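Local coordinates for putative aminopeptidase (Leishmania major, PDB 5NTH), which probably removes amino-terminal residues from peptides as a manganese-dependent leucyl aminopeptidase of the M17 family, at residues D36-S41 with S186-F191; D118-A123 with A152-R157; H161-K166 with D221-M226; D228-A233 with Q271-L276; G433-D438 with G506-V511. All blocks are in the same frame, centred on the assembly; numbering follows the deposited sequence.

How the contacts relate
The five contacts run from the periphery of the amino-terminal part to the surroundings of the metal site. Contacts 1 and 2 belong to the amino-terminal part, their centres 19 Å apart, with contact 1 at the surface beyond one margin of its sheet. Contact 3 joins that part to the turn that follows helix 203-221, and touches contact 4 where Met226 O packs 3.4 Å from Val231 CG2. Contacts 4 and 5 reach the same catalytic sheet, their centres 27 Å apart. Both come near the metal site without forming it: the Thr229 side chain is about 13 Å from a manganese ion, and that of His510 about 10 Å from bound actinonin.

Contact 1 (D36-S41 with S186-F191)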
# COMPACT_ATOMS: atom_id res chain seq x y z
N ASP A 36 -4.90 13.15 -56.23
CA ASP A 36 -3.65 13.04 -56.95
C ASP A 36 -3.00 14.42 -57.00
O ASP A 36 -3.60 15.34 -57.51
CB ASP A 36 -4.00 12.49 -58.34
CG ASP A 36 -2.80 12.36 -59.27
OD1 ASP A 36 -1.78 13.08 -59.06
OD2 ASP A 36 -2.90 11.53 -60.22
N ILE A 37 -1.78 14.59 -56.48
CA ILE A 37 -1.19 15.95 -56.38
C ILE A 37 -1.14 16.67 -57.72
O ILE A 37 -1.15 17.91 -57.78
CB ILE A 37 0.24 15.96 -55.81
CG1 ILE A 37 0.69 17.40 -55.52
CG2 ILE A 37 1.24 15.32 -56.77
CD1 ILE A 37 1.93 17.49 -54.64
N SER A 38 -1.09 15.90 -58.80
CA SER A 38 -1.04 16.51 -60.12
C SER A 38 -2.42 17.05 -60.58
O SER A 38 -2.50 17.66 -61.65
CB SER A 38 -0.50 15.49 -61.13
OG SER A 38 -1.54 14.58 -61.46
N LYS A 39 -3.48 16.82 -59.80
CA LYS A 39 -4.85 17.28 -60.13
C LYS A 39 -5.57 18.13 -59.06
O LYS A 39 -6.80 18.22 -59.06
CB LYS A 39 -5.73 16.09 -60.45
CG LYS A 39 -5.01 15.01 -61.20
CD LYS A 39 -5.98 13.99 -61.76
CE LYS A 39 -5.19 12.85 -62.41
NZ LYS A 39 -5.95 12.14 -63.48
N VAL A 40 -4.78 18.76 -58.19
CA VAL A 40 -5.30 19.71 -57.22
C VAL A 40 -5.72 20.95 -57.98
O VAL A 40 -4.89 21.58 -58.63
CB VAL A 40 -4.22 20.08 -56.17
CG1 VAL A 40 -4.62 21.28 -55.31
CG2 VAL A 40 -3.92 18.89 -55.27
N SER A 41 -7.01 21.27 -57.87
CA SER A 41 -7.63 22.49 -58.46
C SER A 41 -8.28 23.40 -57.41
O SER A 41 -8.48 24.58 -57.65
CB SER A 41 -8.69 22.09 -59.50
OG SER A 41 -9.67 21.22 -58.93
N SER A 186 3.12 13.92 -51.99
CA SER A 186 4.03 14.32 -53.07
C SER A 186 4.29 13.16 -54.08
O SER A 186 4.28 13.39 -55.30
CB SER A 186 5.33 14.96 -52.52
OG SER A 186 6.01 14.10 -51.63
N SER A 187 4.46 11.94 -53.59
CA SER A 187 4.57 10.75 -54.46
C SER A 187 3.23 10.43 -55.10
O SER A 187 2.19 10.63 -54.46
CB SER A 187 5.00 9.49 -53.67
OG SER A 187 3.88 8.59 -53.49
N ARG A 188 3.27 9.88 -56.32
CA ARG A 188 2.05 9.55 -57.07
C ARG A 188 1.83 8.06 -57.25
O ARG A 188 0.91 7.65 -57.97
CB ARG A 188 2.09 10.22 -58.44
CG ARG A 188 2.05 11.75 -58.42
CD ARG A 188 1.95 12.34 -59.84
NE ARG A 188 0.66 11.98 -60.43
CZ ARG A 188 0.47 11.23 -61.50
NH1 ARG A 188 -0.77 10.97 -61.87
NH2 ARG A 188 1.48 10.74 -62.22
N ALA A 189 2.61 7.25 -56.54
CA ALA A 189 2.58 5.77 -56.69
C ALA A 189 1.22 5.09 -56.50
O ALA A 189 0.92 4.09 -57.15
CB ALA A 189 3.60 5.16 -55.77
N ALA A 190 0.41 5.62 -55.60
CA ALA A 190 -0.97 5.15 -55.44
C ALA A 190 -1.82 5.34 -56.71
O ALA A 190 -2.77 4.56 -56.96
CB ALA A 190 -1.62 5.85 -54.24
N PHE A 191 -1.49 6.39 -57.47
CA PHE A 191 -2.25 6.77 -58.66
C PHE A 191 -1.70 6.19 -59.95
O PHE A 191 -2.44 5.92 -60.86
CB PHE A 191 -2.34 8.28 -58.72
CG PHE A 191 -3.09 8.85 -57.56
CD1 PHE A 191 -4.49 8.86 -57.56
CD2 PHE A 191 -2.42 9.29 -56.44
CE1 PHE A 191 -5.20 9.35 -56.48
CE2 PHE A 191 -3.12 9.79 -55.36
CZ PHE A 191 -4.51 9.83 -55.38
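Asp36 and Arg188 illustrate the side-on salt bridge, in which an arginine offers NE and one terminal nitrogen to the two oxygens of a carboxylate. Arg188 NE reaches Asp36 OD1 at 3.0 Å along a practically straight N-H line (179°), while Arg188 NH1 meets the syn lone pair of Asp36 OD2 at 2.8 Å. The two flat groups are nearly coplanar, 23° apart. Beneath the carboxylate, Asp36 CB sits over the centre of the Phe191 ring, 3.7 Å from its centroid, a CH-pi contact to the ring face. Ile37 brings CG2 to 4.0 Å from Arg188 CG, where the two side chains cross at about a right angle.

One step out, Ser38 fixes the acid. Ser38 N donates to Asp36 OD1 at 2.9 Å, closing an Asx turn, and Ser38 OG donates to the same oxygen at 2.8 Å from above the carboxylate plane. The arginine chain bends at chi3 (66°), which turns NE toward the acid. Further back, Arg188 is the N-cap residue of helix 189-192, Phe191 packs on Val203 of helix 203-221, and Ile37 rests on Val184 of strand 181-185. The contact thus ties together the chain leaving two adjacent strands, 32-34 and 181-185.

With two Ser38 donors on OD1 besides the two-point grip of Arg188, the carboxylate is restrained in rotation and probably favours the ionised form.

Contact 2 (D118-A123 with A152-R157); sequences DSMSEA and ANAVAR
The guanidinium of Arg157 is met at its edge by Ser121 OG and by Asp118 CA, both near its plane. Arg157 NE donates to Ser121 OG at 2.8 Å, with an N-H...O angle of 161°, and Arg157 NH2 lies 3.7 Å from Asp118 CA. The arginine starts with CG wedged between backbone N and carbonyl carbon (chi1 75°), then runs extended as far as NE to lie against helix 117-127.

Ser121 OG is also modelled 2.3 Å from Ala154 O, a separation so short that a hydrogen bond to this carbonyl, though likely, is of doubtful geometry. Beside it, Met120 CB packs on Ala154 CB at 3.9 Å. Small residues at the crossing allow close helix packing: the axes approach to 8.2 Å, with the helices running in similar directions, 30° apart.

Asp118 directs its carboxylate elsewhere, to Arg116 and to Tyr465 of the second subunit, while Arg157 NH1 donates to Gly453 O. The pair therefore joins two helices of the amino-terminal alpha/beta part close to the subunit boundary. Chemically, Ser121 OG accepts from Arg157 NE and, if the very short separation is taken as a hydrogen bond, also donates to Ala154 O, linking the arginine to a helix carbonyl beside one small apolar contact.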
# COMPACT_ATOMS: atom_id res chain seq x y z
N ASP A 118 4.73 8.69 -36.66
CA ASP A 118 4.33 9.21 -35.36
C ASP A 118 4.17 10.72 -35.35
O ASP A 118 3.20 11.25 -34.84
CB ASP A 118 5.30 8.77 -34.22
CG ASP A 118 6.77 8.80 -34.62
OD1 ASP A 118 7.15 9.49 -35.60
OD2 ASP A 118 7.57 8.11 -33.96
N SER A 119 5.15 11.41 -35.91
CA SER A 119 5.10 12.85 -36.00
C SER A 119 3.99 13.32 -36.95
O SER A 119 3.36 14.33 -36.71
CB SER A 119 6.46 13.35 -36.44
OG SER A 119 7.42 13.00 -35.45
N MET A 120 3.75 12.55 -38.00
CA MET A 120 2.67 12.84 -38.94
C MET A 120 1.35 12.82 -38.23
O MET A 120 0.55 13.71 -38.40
CB MET A 120 2.62 11.80 -40.07
CG MET A 120 3.74 11.89 -41.08
SD MET A 120 3.51 10.81 -42.52
CE MET A 120 4.95 11.35 -43.47
N SER A 121 1.13 11.78 -37.43
CA SER A 121 -0.05 11.68 -36.59
C SER A 121 -0.17 12.84 -35.57
O SER A 121 -1.26 13.41 -35.42
CB SER A 121 -0.10 10.31 -35.92
OG SER A 121 -0.69 9.38 -36.81
N GLU A 122 0.91 13.19 -34.89
CA GLU A 122 0.88 14.32 -33.96
C GLU A 122 0.54 15.60 -34.70
O GLU A 122 -0.18 16.43 -34.18
CB GLU A 122 2.19 14.50 -33.19
CG GLU A 122 2.44 13.46 -32.09
CD GLU A 122 3.81 13.58 -31.39
OE1 GLU A 122 4.56 14.55 -31.67
OE2 GLU A 122 4.12 12.70 -30.56
N ALA A 123 1.07 15.75 -35.90
CA ALA A 123 0.89 16.99 -36.64
C ALA A 123 -0.52 17.10 -37.22
O ALA A 123 -1.14 18.18 -37.16
CB ALA A 123 1.91 17.08 -37.73
N ALA A 152 -1.33 6.46 -44.96
CA ALA A 152 -2.77 6.25 -44.82
C ALA A 152 -3.14 5.97 -43.35
O ALA A 152 -4.10 6.57 -42.81
CB ALA A 152 -3.24 5.13 -45.72
N ASN A 153 -2.36 5.08 -42.71
CA ASN A 153 -2.47 4.80 -41.29
C ASN A 153 -2.29 6.04 -40.40
O ASN A 153 -3.18 6.33 -39.61
CB ASN A 153 -1.47 3.71 -40.89
CG ASN A 153 -1.63 3.22 -39.43
OD1 ASN A 153 -2.66 3.38 -38.81
ND2 ASN A 153 -0.59 2.61 -38.89
N ALA A 154 -1.18 6.76 -40.54
CA ALA A 154 -0.82 7.94 -39.70
C ALA A 154 -1.86 9.04 -39.70
O ALA A 154 -2.04 9.77 -38.69
CB ALA A 154 0.50 8.53 -40.15
N VAL A 155 -2.54 9.18 -40.82
CA VAL A 155 -3.54 10.19 -40.95
C VAL A 155 -4.86 9.71 -40.45
O VAL A 155 -5.51 10.42 -39.71
CB VAL A 155 -3.70 10.61 -42.41
CG1 VAL A 155 -4.87 11.58 -42.57
CG2 VAL A 155 -2.42 11.27 -42.91
N ALA A 156 -5.27 8.54 -40.89
CA ALA A 156 -6.55 7.93 -40.48
C ALA A 156 -6.72 7.91 -38.97
O ALA A 156 -7.77 8.27 -38.44
CB ALA A 156 -6.65 6.51 -40.99
N ARG A 157 -5.65 7.52 -38.30
CA ARG A 157 -5.69 7.28 -36.87
C ARG A 157 -5.60 8.58 -36.11
O ARG A 157 -5.80 8.56 -34.90
CB ARG A 157 -4.54 6.35 -36.42
CG ARG A 157 -3.19 7.02 -36.37
CD ARG A 157 -2.10 6.08 -35.89
NE ARG A 157 -0.78 6.73 -35.98
CZ ARG A 157 0.40 6.11 -35.95
NH1 ARG A 157 0.47 4.79 -35.81
NH2 ARG A 157 1.54 6.82 -36.05

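Contact 3 (H161-K166 with D221-M226); sequences HSYTAK and DTPPCM
His161 and Asp221 are joined by a histidine-carboxylate hydrogen bond, in which a buried acid accepts from a partly exposed ring. His161 ND1 donates to Asp221 OD2 at 2.7 Å, using the syn lone pair of that oxygen, with the acceptor practically in the ring plane and a nearly straight N-H...O angle of 168°. Ring and carboxylate are close to coplanar, although the two side chains cross at about a right angle. Asp221 OD1 is occupied separately by the backbone N of Ala523.

Tight packing continues around Tyr163, where chi1 of -177° sets CG anti to the backbone N. Thr222 CA lies over the middle of one face of the tyrosine ring, 4.1 Å from the centroid, and Tyr163 OH comes to 3.0 Å from Pro223 CD. Thr222 OG1 sits 3.6 Å from Tyr163 CD1, but hydrogen-bonds instead to Tyr21 OH and Arg218 O. Tyr163 CB and Asp221 CB meet at 4.0 Å.

These residues meet where helix 203-221 ends: Thr222 is the first to leave helical geometry, beginning the proline-rich turn into helix 229-243 of the catalytic part. The loop 161-166, following helix 148-156, is thereby fastened against the junction between the amino-terminal and catalytic parts, and the third subunit packs nearby, its Asp371 against Pro223.

On the looser side a water takes over the polar connection, accepting from Tyr163 N at 3.1 Å and donating to Asp221 OD2 at 2.9 Å, the same oxygen that serves His161 ND1.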
# COMPACT_ATOMS: atom_id res chain seq x y z
N HIS A 161 -12.03 11.36 -33.35
CA HIS A 161 -12.59 10.00 -33.25
C HIS A 161 -14.08 9.98 -33.48
O HIS A 161 -14.76 10.88 -33.07
CB HIS A 161 -12.26 9.39 -31.88
CG HIS A 161 -10.81 9.14 -31.67
ND1 HIS A 161 -10.32 8.07 -30.96
CD2 HIS A 161 -9.72 9.81 -32.12
CE1 HIS A 161 -9.01 8.10 -30.97
NE2 HIS A 161 -8.62 9.15 -31.66
N SER A 162 -14.57 8.92 -34.12
CA SER A 162 -15.98 8.82 -34.46
C SER A 162 -16.90 8.50 -33.31
O SER A 162 -18.06 8.86 -33.36
CB SER A 162 -16.20 7.82 -35.60
OG SER A 162 -16.12 6.48 -35.17
N TYR A 163 -16.40 7.79 -32.30
CA TYR A 163 -17.18 7.55 -31.09
C TYR A 163 -17.10 8.77 -30.19
O TYR A 163 -16.01 9.15 -29.73
CB TYR A 163 -16.72 6.32 -30.28
CG TYR A 163 -17.62 6.10 -29.07
CD1 TYR A 163 -18.79 5.38 -29.19
CD2 TYR A 163 -17.33 6.68 -27.82
CE1 TYR A 163 -19.65 5.21 -28.11
CE2 TYR A 163 -18.18 6.49 -26.72
CZ TYR A 163 -19.35 5.77 -26.88
OH TYR A 163 -20.24 5.55 -25.84
N THR A 164 -18.28 9.34 -29.93
CA THR A 164 -18.45 10.40 -28.92
C THR A 164 -19.91 10.42 -28.43
O THR A 164 -20.81 9.98 -29.14
CB THR A 164 -17.99 11.78 -29.47
OG1 THR A 164 -17.87 12.74 -28.42
CG2 THR A 164 -18.93 12.28 -30.51
N ALA A 165 -20.10 10.88 -27.19
CA ALA A 165 -21.44 11.21 -26.65
C ALA A 165 -21.61 12.70 -26.27
O ALA A 165 -22.68 13.13 -25.80
CB ALA A 165 -21.78 10.31 -25.47
N LYS A 166 -20.57 13.51 -26.51
CA LYS A 166 -20.66 14.96 -26.34
C LYS A 166 -21.86 15.56 -27.05
O LYS A 166 -22.22 15.14 -28.16
CB LYS A 166 -19.45 15.68 -26.91
CG LYS A 166 -18.12 15.36 -26.25
CD LYS A 166 -17.21 16.57 -26.34
CE LYS A 166 -15.73 16.23 -26.24
NZ LYS A 166 -15.34 15.92 -24.84
N ASP A 221 -12.76 2.18 -28.73
CA ASP A 221 -13.28 3.35 -27.98
C ASP A 221 -14.63 3.14 -27.37
O ASP A 221 -14.87 3.65 -26.29
CB ASP A 221 -13.43 4.59 -28.88
CG ASP A 221 -12.15 5.43 -28.99
OD1 ASP A 221 -11.18 5.25 -28.23
OD2 ASP A 221 -12.15 6.34 -29.87
N THR A 222 -15.54 2.42 -28.05
CA THR A 222 -16.89 2.20 -27.51
C THR A 222 -16.85 1.51 -26.15
O THR A 222 -16.15 0.50 -25.98
CB THR A 222 -17.74 1.35 -28.43
OG1 THR A 222 -17.77 1.94 -29.72
CG2 THR A 222 -19.16 1.26 -27.94
N PRO A 223 -17.59 2.03 -25.16
CA PRO A 223 -17.64 1.31 -23.91
C PRO A 223 -18.46 0.01 -24.00
O PRO A 223 -19.26 -0.15 -24.90
CB PRO A 223 -18.30 2.31 -22.98
CG PRO A 223 -19.13 3.15 -23.87
CD PRO A 223 -18.37 3.26 -25.12
N PRO A 224 -18.24 -0.91 -23.06
CA PRO A 224 -18.87 -2.24 -22.99
C PRO A 224 -20.32 -2.27 -22.63
O PRO A 224 -20.99 -3.26 -22.89
CB PRO A 224 -18.09 -2.95 -21.91
CG PRO A 224 -17.38 -1.89 -21.15
CD PRO A 224 -17.34 -0.65 -21.93
N CYS A 225 -20.82 -1.20 -22.03
CA CYS A 225 -22.28 -1.02 -21.88
C CYS A 225 -22.95 -1.05 -23.24
O CYS A 225 -24.13 -1.32 -23.33
CB CYS A 225 -22.62 0.29 -21.14
SG CYS A 225 -21.89 1.83 -21.81
N MET A 226 -22.20 -0.74 -24.30
CA MET A 226 -22.68 -0.80 -25.68
C MET A 226 -22.02 -1.89 -26.51
O MET A 226 -22.70 -2.66 -27.16
CB MET A 226 -22.42 0.54 -26.37
CG MET A 226 -22.73 0.51 -27.85
SD MET A 226 -24.48 0.29 -28.13
CE MET A 226 -24.99 2.00 -27.82
O HOH W 1 -13.73 6.22 -32.29

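Contact 4 (D228-A233 with Q271-L276); sequences DTVVYA and QYPAHL
Thr229 and Pro273 are joined by a hydroxyl-to-carbonyl hydrogen bond that depends on rotamer choice. Thr229 OG1 stands between its own backbone N and carbonyl carbon (chi1 63°), and from there donates to Pro273 O at 2.5 Å. The preceding residue takes a similar torsion to different effect: Asp228 CG also lies between N and carbonyl carbon (chi1 61°), folding the carboxylate back over the start of the helix. Asp228 OD1 then accepts from Val231 N at 2.9 Å and more weakly from Val230 N. Asp228 OD2 approaches Tyr272 CD2 to 3.0 Å, yet its main partner is Arg8, in a salt bridge.

The His275 ring lies against the first turns of the helix. Thr229 O lies over one face of that ring toward the rim, 3.4 Å from His275 CE1, while Ala233 CB covers the same face 4.2 Å from the centroid. Val230 CG2 comes instead to the imidazole edge, and also packs at 4.1 Å on Tyr272 CB. A water donates to Tyr272 O and is held weakly by Thr229 N.

Taken together, Asp228 N-caps helix 229-243, whose first turn packs against the residues leading into strand 275-282. This typifies the alpha/beta layering of the M17 catalytic domain, whose central sheet carries this strand next to the outermost one, 246-251, into which the same helix leads.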
# COMPACT_ATOMS: atom_id res chain seq x y z
N ASP A 228 -20.59 -5.01 -26.19
CA ASP A 228 -20.42 -6.24 -25.42
C ASP A 228 -20.24 -7.38 -26.40
O ASP A 228 -20.13 -7.16 -27.60
CB ASP A 228 -21.64 -6.45 -24.50
CG ASP A 228 -22.96 -6.58 -25.25
OD1 ASP A 228 -22.97 -7.06 -26.39
OD2 ASP A 228 -24.00 -6.21 -24.71
N THR A 229 -20.25 -8.60 -25.91
CA THR A 229 -19.97 -9.74 -26.76
C THR A 229 -21.07 -10.08 -27.72
O THR A 229 -20.80 -10.66 -28.75
CB THR A 229 -19.68 -11.00 -25.95
OG1 THR A 229 -20.83 -11.38 -25.19
CG2 THR A 229 -18.47 -10.77 -25.02
N VAL A 230 -22.31 -9.76 -27.39
CA VAL A 230 -23.42 -10.06 -28.30
C VAL A 230 -23.47 -9.06 -29.45
O VAL A 230 -23.82 -9.40 -30.57
CB VAL A 230 -24.77 -10.13 -27.56
CG1 VAL A 230 -25.94 -10.22 -28.52
CG2 VAL A 230 -24.78 -11.37 -26.67
N VAL A 231 -23.10 -7.83 -29.14
CA VAL A 231 -23.16 -6.78 -30.13
C VAL A 231 -21.99 -6.95 -31.06
O VAL A 231 -22.18 -7.01 -32.27
CB VAL A 231 -23.15 -5.38 -29.48
CG1 VAL A 231 -22.93 -4.28 -30.53
CG2 VAL A 231 -24.46 -5.13 -28.76
N TYR A 232 -20.79 -7.04 -30.48
CA TYR A 232 -19.56 -7.34 -31.22
C TYR A 232 -19.79 -8.52 -32.15
O TYR A 232 -19.33 -8.50 -33.29
CB TYR A 232 -18.44 -7.66 -30.26
CG TYR A 232 -17.04 -7.45 -30.77
CD1 TYR A 232 -16.75 -7.33 -32.13
CD2 TYR A 232 -15.99 -7.38 -29.86
CE1 TYR A 232 -15.45 -7.13 -32.56
CE2 TYR A 232 -14.69 -7.18 -30.28
CZ TYR A 232 -14.41 -7.06 -31.63
OH TYR A 232 -13.08 -6.86 -32.05
N ALA A 233 -20.51 -9.55 -31.70
CA ALA A 233 -20.82 -10.70 -32.57
C ALA A 233 -21.81 -10.41 -33.71
O ALA A 233 -21.67 -10.92 -34.83
CB ALA A 233 -21.37 -11.84 -31.75
N GLN A 271 -22.64 -10.72 -17.59
CA GLN A 271 -23.96 -10.48 -18.09
C GLN A 271 -24.14 -11.18 -19.42
O GLN A 271 -24.91 -12.13 -19.50
CB GLN A 271 -24.22 -8.97 -18.21
CG GLN A 271 -25.64 -8.64 -18.65
CD GLN A 271 -26.00 -7.18 -18.45
OE1 GLN A 271 -25.14 -6.31 -18.39
NE2 GLN A 271 -27.30 -6.90 -18.35
N TYR A 272 -23.43 -10.76 -20.46
CA TYR A 272 -23.59 -11.40 -21.77
C TYR A 272 -22.46 -12.38 -22.06
O TYR A 272 -21.29 -12.11 -21.72
CB TYR A 272 -23.73 -10.36 -22.87
CG TYR A 272 -24.86 -9.44 -22.56
CD1 TYR A 272 -26.15 -9.94 -22.34
CD2 TYR A 272 -24.64 -8.07 -22.43
CE1 TYR A 272 -27.18 -9.09 -22.01
CE2 TYR A 272 -25.67 -7.21 -22.11
CZ TYR A 272 -26.93 -7.72 -21.89
OH TYR A 272 -27.93 -6.84 -21.56
N PRO A 273 -22.80 -13.52 -22.71
CA PRO A 273 -21.92 -14.70 -22.70
C PRO A 273 -20.70 -14.68 -23.64
O PRO A 273 -20.57 -13.82 -24.50
CB PRO A 273 -22.87 -15.84 -23.06
CG PRO A 273 -23.92 -15.19 -23.89
CD PRO A 273 -24.04 -13.77 -23.47
N ALA A 274 -19.83 -15.66 -23.45
CA ALA A 274 -18.65 -15.81 -24.27
C ALA A 274 -18.95 -16.29 -25.70
O ALA A 274 -19.95 -16.96 -25.93
CB ALA A 274 -17.67 -16.75 -23.58
N HIS A 275 -18.08 -15.93 -26.64
CA HIS A 275 -18.15 -16.43 -28.02
C HIS A 275 -16.76 -16.67 -28.55
O HIS A 275 -15.87 -15.83 -28.38
CB HIS A 275 -18.74 -15.42 -29.01
CG HIS A 275 -20.11 -14.92 -28.70
ND1 HIS A 275 -20.39 -14.13 -27.61
CD2 HIS A 275 -21.26 -15.01 -29.41
CE1 HIS A 275 -21.67 -13.80 -27.63
NE2 HIS A 275 -22.22 -14.32 -28.71
N LEU A 276 -16.59 -17.78 -29.25
CA LEU A 276 -15.55 -17.86 -30.25
C LEU A 276 -16.19 -17.59 -31.59
O LEU A 276 -17.12 -18.28 -32.00
CB LEU A 276 -14.83 -19.20 -30.22
CG LEU A 276 -13.74 -19.27 -29.14
CD1 LEU A 276 -13.27 -20.70 -29.02
CD2 LEU A 276 -12.54 -18.40 -29.48
O HOH W 2 -20.15 -9.26 -22.55

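Contact 5 (G433-D438 with G506-V511); sequences GVYASD and GPFVHV
Tyr435 and His510 face each other as a hydrogen-bonded antiparallel pair whose side chains rise from the same face of the sheet. Tyr435 N donates to His510 O at 2.8 Å, and His510 N returns a bond to Tyr435 O at 2.9 Å. Their CB atoms lie 4.0 Å apart, after which the side chains diverge obliquely, the imidazole toward Asp415 and the phenol toward Glu497, which take up His510 ND1 and Tyr435 OH. Phe508 joins them with an edge-to-edge approach: its CE2 meets Tyr435 CD2 at 4.2 Å, each atom near the plane of the other ring, so neither aromatic face is used between these two.

On the other face, Val434 and Val509 meet obliquely through their CG1 methyls at 3.8 Å, and Val509 continues onto Ala441 and Met445 of helix 439-452. The strands run antiparallel, at 162°, joining 508-512 to 432-436 within the catalytic sheet; the Ala436 carbonyl binds Arg110 of the second subunit.

Where strand 432-436 ends, Ser437 takes over. Ser437 N donates to Phe508 O at 3.0 Å, and its OG, held between backbone N and carbonyl carbon (chi1 65°), accepts from Phe508 N at 2.9 Å with an N-H...O angle of 178°. Beyond it Asp438, the N-cap of the next helix, lies side by side with Pro507. A side-chain hydroxyl thus does the work of a backbone carbonyl, carrying the pairing one residue past the regular strand and satisfying the Phe508 amide.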
# COMPACT_ATOMS: atom_id res chain seq x y z
N GLY A 433 5.16 -5.82 -28.22
CA GLY A 433 6.10 -6.91 -27.92
C GLY A 433 5.77 -8.12 -28.75
O GLY A 433 4.63 -8.58 -28.75
N VAL A 434 6.76 -8.61 -29.49
CA VAL A 434 6.56 -9.75 -30.35
C VAL A 434 7.32 -10.93 -29.77
O VAL A 434 8.53 -10.87 -29.52
CB VAL A 434 7.02 -9.48 -31.78
CG1 VAL A 434 6.81 -10.73 -32.64
CG2 VAL A 434 6.26 -8.31 -32.37
N TYR A 435 6.57 -12.00 -29.55
CA TYR A 435 7.08 -13.24 -28.99
C TYR A 435 6.88 -14.25 -30.08
O TYR A 435 5.74 -14.64 -30.38
CB TYR A 435 6.30 -13.64 -27.76
CG TYR A 435 6.60 -15.04 -27.24
CD1 TYR A 435 7.69 -15.28 -26.39
CD2 TYR A 435 5.77 -16.10 -27.56
CE1 TYR A 435 7.94 -16.53 -25.90
CE2 TYR A 435 6.01 -17.36 -27.07
CZ TYR A 435 7.09 -17.58 -26.25
OH TYR A 435 7.30 -18.87 -25.79
N ALA A 436 7.98 -14.69 -30.67
CA ALA A 436 7.91 -15.37 -31.95
C ALA A 436 8.74 -16.61 -31.95
O ALA A 436 9.93 -16.54 -31.65
CB ALA A 436 8.42 -14.42 -33.02
N SER A 437 8.13 -17.73 -32.36
CA SER A 437 8.82 -19.05 -32.41
C SER A 437 9.72 -19.28 -33.62
O SER A 437 10.20 -20.37 -33.79
CB SER A 437 7.78 -20.16 -32.45
OG SER A 437 7.05 -20.06 -33.66
N ASP A 438 9.90 -18.29 -34.49
CA ASP A 438 10.71 -18.46 -35.69
C ASP A 438 11.39 -17.12 -35.95
O ASP A 438 10.71 -16.11 -36.15
CB ASP A 438 9.78 -18.86 -36.82
CG ASP A 438 10.50 -19.15 -38.13
OD1 ASP A 438 10.86 -18.18 -38.87
OD2 ASP A 438 10.64 -20.35 -38.44
N GLY A 506 4.12 -24.51 -38.45
CA GLY A 506 4.80 -23.24 -38.79
C GLY A 506 4.81 -22.19 -37.67
O GLY A 506 4.35 -22.43 -36.57
N PRO A 507 5.33 -20.98 -37.96
CA PRO A 507 5.55 -20.01 -36.91
C PRO A 507 4.31 -19.54 -36.15
O PRO A 507 3.22 -19.38 -36.72
CB PRO A 507 6.12 -18.81 -37.68
CG PRO A 507 6.62 -19.37 -38.95
CD PRO A 507 5.60 -20.40 -39.27
N PHE A 508 4.53 -19.29 -34.87
CA PHE A 508 3.55 -18.66 -34.00
C PHE A 508 4.11 -17.30 -33.64
O PHE A 508 5.22 -17.22 -33.08
CB PHE A 508 3.39 -19.51 -32.76
CG PHE A 508 2.60 -18.87 -31.67
CD1 PHE A 508 1.22 -18.77 -31.78
CD2 PHE A 508 3.22 -18.37 -30.54
CE1 PHE A 508 0.48 -18.18 -30.79
CE2 PHE A 508 2.49 -17.80 -29.53
CZ PHE A 508 1.11 -17.71 -29.66
N VAL A 509 3.36 -16.24 -33.98
CA VAL A 509 3.79 -14.85 -33.77
C VAL A 509 2.79 -14.17 -32.90
O VAL A 509 1.67 -13.92 -33.33
CB VAL A 509 3.86 -14.04 -35.07
CG1 VAL A 509 4.43 -12.65 -34.83
CG2 VAL A 509 4.73 -14.77 -36.08
N HIS A 510 3.24 -13.87 -31.68
CA HIS A 510 2.41 -13.27 -30.66
C HIS A 510 2.72 -11.81 -30.54
O HIS A 510 3.86 -11.48 -30.25
CB HIS A 510 2.68 -13.95 -29.36
CG HIS A 510 1.96 -13.37 -28.19
ND1 HIS A 510 0.67 -13.72 -27.87
CD2 HIS A 510 2.36 -12.51 -27.24
CE1 HIS A 510 0.30 -13.08 -26.78
NE2 HIS A 510 1.31 -12.35 -26.37
N VAL A 511 1.72 -10.96 -30.75
CA VAL A 511 1.90 -9.52 -30.64
C VAL A 511 1.16 -8.96 -29.43
O VAL A 511 -0.07 -8.96 -29.36
CB VAL A 511 1.46 -8.77 -31.91
CG1 VAL A 511 1.84 -7.30 -31.80
CG2 VAL A 511 2.11 -9.37 -33.13